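Local coordinates for immunoreactive 84kD antigen PG93 (Porphyromonas gingivalis, PDB 5M11), which serves as an essential cell-surface component of the type-IX secretion system of this oral bacterium and binds zinc and calcium ions, at residues 68-74 / 115-120; 74-78 / 88-92; 368-374 / 390-396. Residues are numbered along the deposited sequence.

Interaction 1 of 3, residues 68-74 / 115-120; sequences IAYSEQL and LLIVGN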
ATOM      1  N   ILE A  68       6.301  18.783   1.147  1.00 50.89           N
ATOM      2  CA  ILE A  68       7.366  19.145   0.207  1.00 50.51           C
ATOM      3  C   ILE A  68       7.568  20.664   0.133  1.00 52.76           C
ATOM      4  O   ILE A  68       6.663  21.430   0.475  1.00 52.14           O
ATOM      5  CB  ILE A  68       7.086  18.579  -1.213  1.00 56.49           C
ATOM      6  CG1 ILE A  68       5.603  18.770  -1.637  1.00 58.46           C
ATOM      7  CG2 ILE A  68       7.552  17.126  -1.332  1.00 58.31           C
ATOM      8  CD1 ILE A  68       5.318  18.565  -3.176  1.00 74.89           C
ATOM      9  N   ALA A  69       8.746  21.095  -0.339  1.00 48.74           N
ATOM     10  CA  ALA A  69       9.048  22.513  -0.590  1.00 48.09           C
ATOM     11  C   ALA A  69      10.253  22.640  -1.536  1.00 52.68           C
ATOM     12  O   ALA A  69      11.086  21.732  -1.585  1.00 54.29           O
ATOM     13  CB  ALA A  69       9.277  23.272   0.702  1.00 46.35           C
ATOM     14  N   TYR A  70      10.321  23.742  -2.315  1.00 47.03           N
ATOM     15  CA  TYR A  70      11.355  23.966  -3.322  1.00 47.09           C
ATOM     16  C   TYR A  70      12.310  25.087  -2.935  1.00 51.25           C
ATOM     17  O   TYR A  70      11.894  26.130  -2.443  1.00 49.89           O
ATOM     18  CB  TYR A  70      10.681  24.278  -4.673  1.00 49.97           C
ATOM     19  CG  TYR A  70      11.601  24.617  -5.831  1.00 54.17           C
ATOM     20  CD1 TYR A  70      12.301  23.616  -6.510  1.00 58.14           C
ATOM     21  CD2 TYR A  70      11.693  25.917  -6.315  1.00 55.58           C
ATOM     22  CE1 TYR A  70      13.133  23.920  -7.591  1.00 61.03           C
ATOM     23  CE2 TYR A  70      12.525  26.235  -7.386  1.00 59.56           C
ATOM     24  CZ  TYR A  70      13.251  25.234  -8.021  1.00 70.86           C
ATOM     25  OH  TYR A  70      14.045  25.558  -9.105  1.00 73.24           O
ATOM     26  N   SER A  71      13.590  24.871  -3.172  1.00 50.55           N
ATOM     27  CA  SER A  71      14.601  25.884  -2.964  1.00 51.67           C
ATOM     28  C   SER A  71      14.924  26.507  -4.323  1.00 63.59           C
ATOM     29  O   SER A  71      15.682  25.929  -5.119  1.00 64.56           O
ATOM     30  CB  SER A  71      15.847  25.307  -2.302  1.00 53.96           C
ATOM     31  OG  SER A  71      16.844  26.315  -2.263  1.00 63.94           O
ATOM     32  N   GLU A  72      14.297  27.680  -4.596  1.00 63.26           N
ATOM     33  CA  GLU A  72      14.455  28.491  -5.813  1.00 66.16           C
ATOM     34  C   GLU A  72      15.955  28.716  -6.083  1.00 71.58           C
ATOM     35  O   GLU A  72      16.408  28.579  -7.223  1.00 75.89           O
ATOM     36  CB  GLU A  72      13.687  29.818  -5.645  1.00 67.16           C
ATOM     37  CG  GLU A  72      13.779  30.814  -6.793  1.00 84.14           C
ATOM     38  CD  GLU A  72      12.970  32.089  -6.603  1.00117.25           C
ATOM     39  OE1 GLU A  72      11.857  32.014  -6.027  1.00114.86           O
ATOM     40  OE2 GLU A  72      13.432  33.162  -7.062  1.00113.31           O
ATOM     41  N   GLN A  73      16.722  28.977  -5.010  1.00 63.99           N
ATOM     42  CA  GLN A  73      18.153  29.216  -5.063  1.00 63.81           C
ATOM     43  C   GLN A  73      18.905  27.935  -5.451  1.00 65.79           C
ATOM     44  O   GLN A  73      19.725  27.992  -6.359  1.00 68.14           O
ATOM     45  CB  GLN A  73      18.650  29.772  -3.712  1.00 62.69           C
ATOM     46  CG  GLN A  73      19.999  30.485  -3.770  1.00 82.66           C
ATOM     47  CD  GLN A  73      20.683  30.462  -2.415  1.00116.99           C
ATOM     48  OE1 GLN A  73      21.595  29.653  -2.156  1.00118.71           O
ATOM     49  NE2 GLN A  73      20.247  31.337  -1.509  1.00104.79           N
ATOM     50  N   LEU A  74      18.606  26.787  -4.821  1.00 58.48           N
ATOM     51  CA  LEU A  74      19.349  25.549  -5.100  1.00 58.53           C
ATOM     52  C   LEU A  74      18.736  24.648  -6.194  1.00 63.65           C
ATOM     53  O   LEU A  74      19.279  23.567  -6.450  1.00 63.50           O
ATOM     54  CB  LEU A  74      19.513  24.729  -3.813  1.00 55.48           C
ATOM     55  CG  LEU A  74      20.294  25.399  -2.694  1.00 58.13           C
ATOM     56  CD1 LEU A  74      19.889  24.847  -1.385  1.00 55.75           C
ATOM     57  CD2 LEU A  74      21.790  25.256  -2.883  1.00 59.77           C
ATOM     58  N   LEU A 115       7.315  23.592   6.841  1.00 36.79           N
ATOM     59  CA  LEU A 115       8.519  23.332   6.059  1.00 36.08           C
ATOM     60  C   LEU A 115       8.808  24.615   5.341  1.00 41.15           C
ATOM     61  O   LEU A 115       8.238  24.883   4.290  1.00 44.42           O
ATOM     62  CB  LEU A 115       8.323  22.139   5.104  1.00 37.32           C
ATOM     63  CG  LEU A 115       9.429  21.690   4.128  1.00 41.18           C
ATOM     64  CD1 LEU A 115      10.820  21.811   4.716  1.00 40.79           C
ATOM     65  CD2 LEU A 115       9.180  20.261   3.673  1.00 41.57           C
ATOM     66  N   LEU A 116       9.607  25.459   5.974  1.00 35.15           N
ATOM     67  CA  LEU A 116       9.958  26.774   5.490  1.00 33.88           C
ATOM     68  C   LEU A 116      11.333  26.773   4.817  1.00 37.80           C
ATOM     69  O   LEU A 116      12.332  26.524   5.481  1.00 37.59           O
ATOM     70  CB  LEU A 116       9.937  27.739   6.693  1.00 32.63           C
ATOM     71  CG  LEU A 116      10.224  29.195   6.384  1.00 37.59           C
ATOM     72  CD1 LEU A 116       9.035  29.859   5.706  1.00 37.73           C
ATOM     73  CD2 LEU A 116      10.595  29.930   7.637  1.00 42.34           C
ATOM     74  N   ILE A 117      11.399  27.080   3.517  1.00 35.01           N
ATOM     75  CA  ILE A 117      12.698  27.171   2.811  1.00 34.60           C
ATOM     76  C   ILE A 117      13.081  28.655   2.610  1.00 41.30           C
ATOM     77  O   ILE A 117      12.390  29.387   1.886  1.00 43.18           O
ATOM     78  CB  ILE A 117      12.726  26.397   1.468  1.00 37.29           C
ATOM     79  CG1 ILE A 117      12.567  24.881   1.711  1.00 36.50           C
ATOM     80  CG2 ILE A 117      13.991  26.754   0.677  1.00 37.42           C
ATOM     81  CD1 ILE A 117      12.753  24.002   0.543  1.00 39.37           C
ATOM     82  N   VAL A 118      14.151  29.094   3.287  1.00 37.22           N
ATOM     83  CA  VAL A 118      14.691  30.459   3.186  1.00 37.33           C
ATOM     84  C   VAL A 118      16.092  30.335   2.624  1.00 42.07           C
ATOM     85  O   VAL A 118      16.967  29.803   3.302  1.00 41.54           O
ATOM     86  CB  VAL A 118      14.679  31.217   4.539  1.00 39.54           C
ATOM     87  CG1 VAL A 118      15.131  32.652   4.358  1.00 39.89           C
ATOM     88  CG2 VAL A 118      13.316  31.157   5.208  1.00 38.15           C
ATOM     89  N   GLY A 119      16.276  30.750   1.382  1.00 41.38           N
ATOM     90  CA  GLY A 119      17.569  30.660   0.703  1.00 43.80           C
ATOM     91  C   GLY A 119      18.063  29.237   0.527  1.00 49.50           C
ATOM     92  O   GLY A 119      17.475  28.452  -0.225  1.00 49.91           O
ATOM     93  N   ASN A 120      19.140  28.888   1.235  1.00 47.04           N
ATOM     94  CA  ASN A 120      19.713  27.546   1.119  1.00 46.95           C
ATOM     95  C   ASN A 120      19.568  26.775   2.459  1.00 47.24           C
ATOM     96  O   ASN A 120      20.265  25.781   2.702  1.00 47.73           O
ATOM     97  CB  ASN A 120      21.171  27.597   0.590  1.00 47.03           C
ATOM     98  CG  ASN A 120      22.138  28.364   1.447  1.00 78.66           C
ATOM     99  OD1 ASN A 120      21.870  28.691   2.614  1.00 84.17           O
ATOM    100  ND2 ASN A 120      23.301  28.666   0.887  1.00 65.87           N
TER
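Ile117 loses more surface than any other residue here, 69 Å², and gives the clearest evidence of how the two strands meet. Strands 68-71 and 115-118 run parallel, with N-to-C directions 1° apart, but their axes approach no closer than 7.2 Å. That is too wide for backbone pairing, so side chains fill the gap. With chi1 m and chi2 t, Ile117 sends CD1 to 3.6 Å from Ala69 CB and 3.5 Å from Ala69 C, while its CG2 lies 3.8 Å from Ser71 CB. Ala69, with 56 Å² covered, points its methyl toward the other strand and packs on two partners, because Leu115 CG also lies 3.8 Å from Ala69 CB. Val78, on the next strand of the first sheet, extends this apolar layer by touching both Leu115 and Ile117.

At the ends of the strands a polar link joins in. Ser71 OG accepts from Leu74 N at 3.1 Å, an ST motif, and donates to Gly119 O at 3.0 Å; the second bond ties this turn to the neighbouring strand's end. Gly119, at phi 63°, reverses the chain into Asn120, which has 53 Å² covered. Asn120 CB meets Leu74 CD1 at 3.6 Å and Gln73 OE1 at 3.5 Å. The Asn120 side chain is about 6 Å from the zinc ion held by Asp134 and Glu137. Each strand is the first of its own four-stranded antiparallel sheet, and strand 22-27 contacts Ile68 and Tyr70 in turn. Parallel first strands of successive blades, packed by side chains, are the hallmark of a beta-propeller, here the N-terminal one.

Interaction 2 of 3, residues 74-78 / 88-92; sequences LKSLV and ILDEA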
ATOM      1  N   LEU A  74      18.606  26.787  -4.821  1.00 58.48           N
ATOM      2  CA  LEU A  74      19.349  25.549  -5.100  1.00 58.53           C
ATOM      3  C   LEU A  74      18.736  24.648  -6.194  1.00 63.65           C
ATOM      4  O   LEU A  74      19.279  23.567  -6.450  1.00 63.50           O
ATOM      5  CB  LEU A  74      19.513  24.729  -3.813  1.00 55.48           C
ATOM      6  CG  LEU A  74      20.294  25.399  -2.694  1.00 58.13           C
ATOM      7  CD1 LEU A  74      19.889  24.847  -1.385  1.00 55.75           C
ATOM      8  CD2 LEU A  74      21.790  25.256  -2.883  1.00 59.77           C
ATOM      9  N   LYS A  75      17.624  25.089  -6.848  1.00 60.24           N
ATOM     10  CA  LYS A  75      16.891  24.325  -7.872  1.00 61.00           C
ATOM     11  C   LYS A  75      16.670  22.872  -7.367  1.00 63.47           C
ATOM     12  O   LYS A  75      16.757  21.919  -8.138  1.00 65.36           O
ATOM     13  CB  LYS A  75      17.602  24.384  -9.237  1.00 65.79           C
ATOM     14  CG  LYS A  75      17.557  25.769  -9.868  1.00 71.83           C
ATOM     15  CD  LYS A  75      18.449  25.874 -11.092  1.00 82.03           C
ATOM     16  CE  LYS A  75      18.900  27.292 -11.357  1.00 95.16           C
ATOM     17  NZ  LYS A  75      20.070  27.346 -12.281  1.00107.02           N
ATOM     18  N   SER A  76      16.400  22.729  -6.044  1.00 56.47           N
ATOM     19  CA  SER A  76      16.187  21.446  -5.379  1.00 55.10           C
ATOM     20  C   SER A  76      14.901  21.427  -4.580  1.00 57.51           C
ATOM     21  O   SER A  76      14.475  22.456  -4.053  1.00 55.13           O
ATOM     22  CB  SER A  76      17.354  21.109  -4.460  1.00 56.62           C
ATOM     23  OG  SER A  76      18.576  21.082  -5.175  1.00 68.57           O
ATOM     24  N   LEU A  77      14.300  20.230  -4.476  1.00 54.52           N
ATOM     25  CA  LEU A  77      13.057  19.987  -3.749  1.00 52.28           C
ATOM     26  C   LEU A  77      13.322  19.114  -2.502  1.00 54.50           C
ATOM     27  O   LEU A  77      13.877  18.008  -2.603  1.00 56.36           O
ATOM     28  CB  LEU A  77      12.009  19.318  -4.685  1.00 54.25           C
ATOM     29  CG  LEU A  77      10.660  18.952  -4.060  1.00 57.02           C
ATOM     30  CD1 LEU A  77       9.689  20.103  -4.134  1.00 56.86           C
ATOM     31  CD2 LEU A  77      10.067  17.741  -4.710  1.00 59.26           C
ATOM     32  N   VAL A  78      12.900  19.619  -1.336  1.00 45.75           N
ATOM     33  CA  VAL A  78      12.986  18.919  -0.057  1.00 42.06           C
ATOM     34  C   VAL A  78      11.721  18.060   0.114  1.00 47.24           C
ATOM     35  O   VAL A  78      10.622  18.601   0.072  1.00 47.35           O
ATOM     36  CB  VAL A  78      13.166  19.921   1.100  1.00 41.22           C
ATOM     37  CG1 VAL A  78      12.907  19.260   2.456  1.00 39.16           C
ATOM     38  CG2 VAL A  78      14.551  20.565   1.047  1.00 40.07           C
ATOM     39  N   ILE A  88      16.456  14.924  -0.702  1.00 45.22           N
ATOM     40  CA  ILE A  88      16.697  16.154  -1.453  1.00 44.25           C
ATOM     41  C   ILE A  88      16.803  15.746  -2.888  1.00 52.62           C
ATOM     42  O   ILE A  88      17.662  14.935  -3.239  1.00 55.32           O
ATOM     43  CB  ILE A  88      17.894  17.010  -0.967  1.00 45.28           C
ATOM     44  CG1 ILE A  88      17.680  17.440   0.503  1.00 44.95           C
ATOM     45  CG2 ILE A  88      18.027  18.252  -1.848  1.00 42.97           C
ATOM     46  CD1 ILE A  88      18.911  17.819   1.274  1.00 61.21           C
ATOM     47  N   LEU A  89      15.880  16.246  -3.700  1.00 51.22           N
ATOM     48  CA  LEU A  89      15.781  15.985  -5.133  1.00 54.76           C
ATOM     49  C   LEU A  89      16.439  17.152  -5.860  1.00 60.85           C
ATOM     50  O   LEU A  89      15.860  18.241  -5.920  1.00 58.95           O
ATOM     51  CB  LEU A  89      14.288  15.853  -5.497  1.00 55.98           C
ATOM     52  CG  LEU A  89      13.897  14.997  -6.693  1.00 64.03           C
ATOM     53  CD1 LEU A  89      12.468  14.520  -6.552  1.00 63.96           C
ATOM     54  CD2 LEU A  89      13.997  15.788  -7.987  1.00 69.95           C
ATOM     55  N   ASP A  90      17.671  16.947  -6.362  1.00 61.34           N
ATOM     56  CA  ASP A  90      18.399  18.008  -7.054  1.00 63.50           C
ATOM     57  C   ASP A  90      17.817  18.210  -8.477  1.00 72.75           C
ATOM     58  O   ASP A  90      16.949  17.444  -8.911  1.00 74.10           O
ATOM     59  CB  ASP A  90      19.932  17.765  -7.044  1.00 66.35           C
ATOM     60  CG  ASP A  90      20.552  16.772  -8.026  1.00 84.73           C
ATOM     61  OD1 ASP A  90      19.868  16.374  -8.993  1.00 89.94           O
ATOM     62  OD2 ASP A  90      21.758  16.463  -7.874  1.00 90.15           O
ATOM     63  N   GLU A  91      18.274  19.262  -9.172  1.00 71.64           N
ATOM     64  CA  GLU A  91      17.822  19.648 -10.515  1.00 75.83           C
ATOM     65  C   GLU A  91      17.893  18.475 -11.539  1.00 84.69           C
ATOM     66  O   GLU A  91      16.951  18.271 -12.312  1.00 86.41           O
ATOM     67  CB  GLU A  91      18.665  20.839 -10.997  1.00 78.35           C
ATOM     68  CG  GLU A  91      18.017  21.696 -12.070  1.00 89.72           C
ATOM     69  CD  GLU A  91      18.930  22.746 -12.680  1.00114.37           C
ATOM     70  OE1 GLU A  91      20.084  22.894 -12.207  1.00101.53           O
ATOM     71  OE2 GLU A  91      18.481  23.431 -13.629  1.00109.36           O
ATOM     72  N   ALA A  92      18.989  17.693 -11.500  1.00 82.73           N
ATOM     73  CA  ALA A  92      19.234  16.549 -12.388  1.00 86.54           C
ATOM     74  C   ALA A  92      18.329  15.332 -12.058  1.00 89.34           C
ATOM     75  O   ALA A  92      18.269  14.381 -12.857  1.00 93.19           O
ATOM     76  CB  ALA A  92      20.708  16.141 -12.312  1.00 87.78           C
TER
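Ile88 opens the pairing as the antiparallel, non-hydrogen-bonded partner of Val78, with CA atoms 4.8 Å apart. Their side chains share one face of the sheet but touch loosely, Ile88 CG1 to Val78 CG2 at 4.5 Å; Ile88 CG2 is nearer to Ser76 CB, at 3.9 Å. Val78 on this face also meets Leu115 and Ile117 of the adjoining sheet.

Leu89 turns to the other face, which it shares with Leu77, its hydrogen-bonded partner. Leu77 N donates to Leu89 O and Leu89 N to Leu77 O, both at 2.9 Å, with nearly straight N-H...acceptor angles of 167° and 178°. The CB atoms of Leu77 and Leu89 lie 4.2 Å apart, and Leu89 O also receives a CA-H...O contact from Ser76 CA at 3.3 Å.

At Asp90 the strand has ended. Its CA lies 3.6 Å from Ser76 OG, which donates to Leu74 O at 2.9 Å; the Asp90 carboxylate makes a salt bridge with Arg94. Glu91 comes beside Lys75, but the charges remain apart, with Lys75 NZ 4.4 Å from Glu91 OE2, beyond salt-bridge range. Lys75, at phi 47°, and Ser76 together face Ser71, a G1 beta bulge at the preceding turn. Strands 76-81 and 86-89 thus form the antiparallel beta hairpin at the middle of a four-stranded propeller blade.

Interaction 3 of 3, residues 368-374 / 390-396; sequences FSFNDAI and TWGNGLF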
ATOM      1  N   PHE A 368     -29.069   3.144   1.293  1.00103.70           N
ATOM      2  CA  PHE A 368     -28.050   2.154   1.683  1.00 99.68           C
ATOM      3  C   PHE A 368     -26.729   2.917   1.631  1.00103.10           C
ATOM      4  O   PHE A 368     -26.708   4.014   1.060  1.00104.12           O
ATOM      5  CB  PHE A 368     -28.071   0.875   0.829  1.00 97.23           C
ATOM      6  CG  PHE A 368     -27.831   1.090  -0.641  1.00 96.59           C
ATOM      7  CD1 PHE A 368     -26.571   0.889  -1.190  1.00 96.23           C
ATOM      8  CD2 PHE A 368     -28.870   1.473  -1.483  1.00100.15           C
ATOM      9  CE1 PHE A 368     -26.351   1.079  -2.556  1.00 95.88           C
ATOM     10  CE2 PHE A 368     -28.646   1.678  -2.845  1.00101.58           C
ATOM     11  CZ  PHE A 368     -27.389   1.479  -3.372  1.00 96.65           C
ATOM     12  N   SER A 369     -25.661   2.421   2.262  1.00 98.22           N
ATOM     13  CA  SER A 369     -24.466   3.257   2.323  1.00 98.30           C
ATOM     14  C   SER A 369     -23.263   2.809   1.459  1.00 98.25           C
ATOM     15  O   SER A 369     -22.360   3.629   1.269  1.00 99.66           O
ATOM     16  CB  SER A 369     -24.012   3.418   3.772  1.00103.82           C
ATOM     17  OG  SER A 369     -23.699   2.185   4.400  1.00110.24           O
ATOM     18  N   PHE A 370     -23.249   1.576   0.916  1.00 88.69           N
ATOM     19  CA  PHE A 370     -22.117   1.020   0.142  1.00 83.88           C
ATOM     20  C   PHE A 370     -20.782   1.289   0.840  1.00 87.72           C
ATOM     21  O   PHE A 370     -19.963   2.088   0.377  1.00 87.01           O
ATOM     22  CB  PHE A 370     -22.040   1.446  -1.345  1.00 83.77           C
ATOM     23  CG  PHE A 370     -21.033   0.596  -2.106  1.00 80.58           C
ATOM     24  CD1 PHE A 370     -21.180  -0.785  -2.190  1.00 79.62           C
ATOM     25  CD2 PHE A 370     -19.908   1.173  -2.688  1.00 81.31           C
ATOM     26  CE1 PHE A 370     -20.240  -1.566  -2.869  1.00 76.94           C
ATOM     27  CE2 PHE A 370     -18.966   0.386  -3.363  1.00 79.96           C
ATOM     28  CZ  PHE A 370     -19.137  -0.975  -3.448  1.00 75.42           C
ATOM     29  N   ASN A 371     -20.615   0.642   1.994  1.00 84.94           N
ATOM     30  CA  ASN A 371     -19.422   0.715   2.821  1.00 84.68           C
ATOM     31  C   ASN A 371     -18.906  -0.680   3.110  1.00 86.12           C
ATOM     32  O   ASN A 371     -19.664  -1.656   3.075  1.00 85.35           O
ATOM     33  CB  ASN A 371     -19.709   1.442   4.152  1.00 89.24           C
ATOM     34  CG  ASN A 371     -19.933   2.936   4.081  1.00105.13           C
ATOM     35  OD1 ASN A 371     -19.257   3.685   3.360  1.00 94.35           O
ATOM     36  ND2 ASN A 371     -20.831   3.412   4.920  1.00 99.43           N
ATOM     37  N   ASP A 372     -17.609  -0.749   3.433  1.00 81.03           N
ATOM     38  CA  ASP A 372     -16.853  -1.921   3.837  1.00 78.08           C
ATOM     39  C   ASP A 372     -17.087  -3.096   2.906  1.00 77.49           C
ATOM     40  O   ASP A 372     -17.581  -4.143   3.336  1.00 76.51           O
ATOM     41  CB  ASP A 372     -17.153  -2.313   5.299  1.00 82.11           C
ATOM     42  CG  ASP A 372     -17.331  -1.139   6.241  1.00 95.86           C
ATOM     43  OD1 ASP A 372     -16.326  -0.441   6.518  1.00 96.38           O
ATOM     44  OD2 ASP A 372     -18.478  -0.913   6.695  1.00104.29           O
ATOM     45  N   ALA A 373     -16.728  -2.917   1.623  1.00 71.72           N
ATOM     46  CA  ALA A 373     -16.744  -3.989   0.630  1.00 68.62           C
ATOM     47  C   ALA A 373     -15.565  -4.900   0.983  1.00 71.11           C
ATOM     48  O   ALA A 373     -14.425  -4.439   0.977  1.00 70.19           O
ATOM     49  CB  ALA A 373     -16.617  -3.407  -0.770  1.00 68.53           C
ATOM     50  N   ILE A 374     -15.831  -6.141   1.405  1.00 68.11           N
ATOM     51  CA  ILE A 374     -14.757  -6.995   1.922  1.00 67.65           C
ATOM     52  C   ILE A 374     -14.488  -8.317   1.143  1.00 70.19           C
ATOM     53  O   ILE A 374     -13.488  -8.986   1.460  1.00 70.30           O
ATOM     54  CB  ILE A 374     -15.017  -7.317   3.415  1.00 72.56           C
ATOM     55  CG1 ILE A 374     -16.468  -7.758   3.649  1.00 73.90           C
ATOM     56  CG2 ILE A 374     -14.639  -6.139   4.299  1.00 75.70           C
ATOM     57  CD1 ILE A 374     -16.574  -8.738   4.608  1.00 84.69           C
ATOM     58  N   THR A 390     -20.519  -6.821   1.148  1.00 65.98           N
ATOM     59  CA  THR A 390     -20.238  -5.703   2.042  1.00 67.75           C
ATOM     60  C   THR A 390     -20.554  -6.113   3.475  1.00 72.86           C
ATOM     61  O   THR A 390     -21.557  -6.795   3.729  1.00 73.06           O
ATOM     62  CB  THR A 390     -21.005  -4.439   1.655  1.00 81.81           C
ATOM     63  OG1 THR A 390     -22.399  -4.725   1.651  1.00 85.71           O
ATOM     64  CG2 THR A 390     -20.555  -3.855   0.316  1.00 79.35           C
ATOM     65  N   TRP A 391     -19.694  -5.709   4.412  1.00 69.90           N
ATOM     66  CA  TRP A 391     -19.903  -6.043   5.808  1.00 71.43           C
ATOM     67  C   TRP A 391     -20.845  -5.001   6.443  1.00 78.30           C
ATOM     68  O   TRP A 391     -20.403  -3.962   6.948  1.00 79.90           O
ATOM     69  CB  TRP A 391     -18.560  -6.173   6.536  1.00 69.73           C
ATOM     70  CG  TRP A 391     -18.633  -7.015   7.768  1.00 71.86           C
ATOM     71  CD1 TRP A 391     -18.519  -6.586   9.057  1.00 77.71           C
ATOM     72  CD2 TRP A 391     -18.842  -8.434   7.830  1.00 70.43           C
ATOM     73  NE1 TRP A 391     -18.652  -7.645   9.920  1.00 78.08           N
ATOM     74  CE2 TRP A 391     -18.853  -8.794   9.194  1.00 76.99           C
ATOM     75  CE3 TRP A 391     -19.074  -9.434   6.865  1.00 69.00           C
ATOM     76  CZ2 TRP A 391     -19.080 -10.114   9.617  1.00 76.01           C
ATOM     77  CZ3 TRP A 391     -19.304 -10.735   7.288  1.00 70.08           C
ATOM     78  CH2 TRP A 391     -19.314 -11.063   8.647  1.00 72.99           C
ATOM     79  N   GLY A 392     -22.147  -5.277   6.331  1.00 74.91           N
ATOM     80  CA  GLY A 392     -23.209  -4.420   6.837  1.00 77.97           C
ATOM     81  C   GLY A 392     -24.247  -3.971   5.824  1.00 83.11           C
ATOM     82  O   GLY A 392     -25.396  -3.759   6.204  1.00 86.20           O
ATOM     83  N   ASN A 393     -23.878  -3.832   4.533  1.00 78.28           N
ATOM     84  CA  ASN A 393     -24.803  -3.331   3.501  1.00 79.51           C
ATOM     85  C   ASN A 393     -25.370  -4.391   2.495  1.00 80.93           C
ATOM     86  O   ASN A 393     -26.133  -4.025   1.590  1.00 81.62           O
ATOM     87  CB  ASN A 393     -24.149  -2.194   2.718  1.00 83.30           C
ATOM     88  CG  ASN A 393     -24.139  -0.889   3.468  1.00113.23           C
ATOM     89  OD1 ASN A 393     -25.185  -0.241   3.663  1.00105.18           O
ATOM     90  ND2 ASN A 393     -22.948  -0.477   3.897  1.00107.95           N
ATOM     91  N   GLY A 394     -25.022  -5.662   2.666  1.00 74.14           N
ATOM     92  CA  GLY A 394     -25.552  -6.731   1.822  1.00 71.41           C
ATOM     93  C   GLY A 394     -24.675  -7.230   0.692  1.00 68.88           C
ATOM     94  O   GLY A 394     -23.459  -7.041   0.708  1.00 66.25           O
ATOM     95  N   LEU A 395     -25.302  -7.929  -0.267  1.00 62.80           N
ATOM     96  CA  LEU A 395     -24.653  -8.505  -1.441  1.00 59.27           C
ATOM     97  C   LEU A 395     -24.921  -7.627  -2.652  1.00 66.24           C
ATOM     98  O   LEU A 395     -26.046  -7.151  -2.852  1.00 68.93           O
ATOM     99  CB  LEU A 395     -25.168  -9.934  -1.676  1.00 57.85           C
ATOM    100  CG  LEU A 395     -24.544 -10.758  -2.802  1.00 58.71           C
ATOM    101  CD1 LEU A 395     -23.051 -10.862  -2.651  1.00 57.00           C
ATOM    102  CD2 LEU A 395     -25.125 -12.132  -2.820  1.00 58.43           C
ATOM    103  N   PHE A 396     -23.889  -7.402  -3.460  1.00 61.31           N
ATOM    104  CA  PHE A 396     -23.992  -6.542  -4.626  1.00 61.48           C
ATOM    105  C   PHE A 396     -23.645  -7.302  -5.884  1.00 65.34           C
ATOM    106  O   PHE A 396     -22.733  -8.127  -5.890  1.00 62.93           O
ATOM    107  CB  PHE A 396     -23.095  -5.308  -4.457  1.00 63.30           C
ATOM    108  CG  PHE A 396     -23.618  -4.306  -3.444  1.00 67.43           C
ATOM    109  CD1 PHE A 396     -24.331  -3.182  -3.855  1.00 72.33           C
ATOM    110  CD2 PHE A 396     -23.383  -4.479  -2.079  1.00 69.49           C
ATOM    111  CE1 PHE A 396     -24.794  -2.247  -2.921  1.00 76.02           C
ATOM    112  CE2 PHE A 396     -23.879  -3.557  -1.144  1.00 75.04           C
ATOM    113  CZ  PHE A 396     -24.559  -2.438  -1.573  1.00 75.50           C
TER
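Asn393, the residue most covered here (81 Å²), uses both ends of its amide on Ser369: Ser369 N donates to Asn393 OD1 at 3.0 Å, and Asn393 ND2 donates to Ser369 OG at 2.8 Å. Its backbone O is taken by Arg406. Trp391 N, at the centre of an inverse gamma turn, donates to Asp372 O at 2.8 Å and 169°, flanking the non-hydrogen-bonded antiparallel pair Ala373-Thr390. Gly394 O accepts twice, from Thr390 N at 3.0 Å and Thr390 OG1 at 2.7 Å, closing the turn between strands 386-390 and 394-399. Asp372 OD1 accepts from the backbone N of His340, a zinc ligand, Asp372 OD2 takes a weak hydrogen bond from Gly339 N, and Lys357 NZ bonds Ser369 O and Asn371 OD1. Phe370 meets the face of Phe396 edge-on, T-shaped, with centroids 5.1 Å apart and planes at 72°. The Ser369-Asn393 and Trp391-Asp372 bonds and this aromatic contact fasten the loop entering strand 373-378 to the turn joining the second and third strands of a four-stranded antiparallel sheet, consistent with a propeller blade.

Interactions 1 and 2 adjoin, their centres 9 Å apart, and share Leu74. Strands 65-71 and 76-81 pair in one sheet, where Ser71 N to Ser76 O at 2.7 Å and Val78 N to Ala69 O at 2.8 Å are probable hydrogen bonds. Interaction 2 therefore works within a blade and interaction 1 between blades; along the chain, 74-78 / 88-92 is nested inside the loop that 68-74 / 115-120 closes. Interaction 1 lies closer to a zinc ion (about 6 Å from the Asn120 side chain) than interaction 2 (about 10 Å from that of Ile88). Interaction 3 is remote, centres about 46 and 45 Å away, across the chain's centre, with another zinc about 9 Å from the Asp372 side chain.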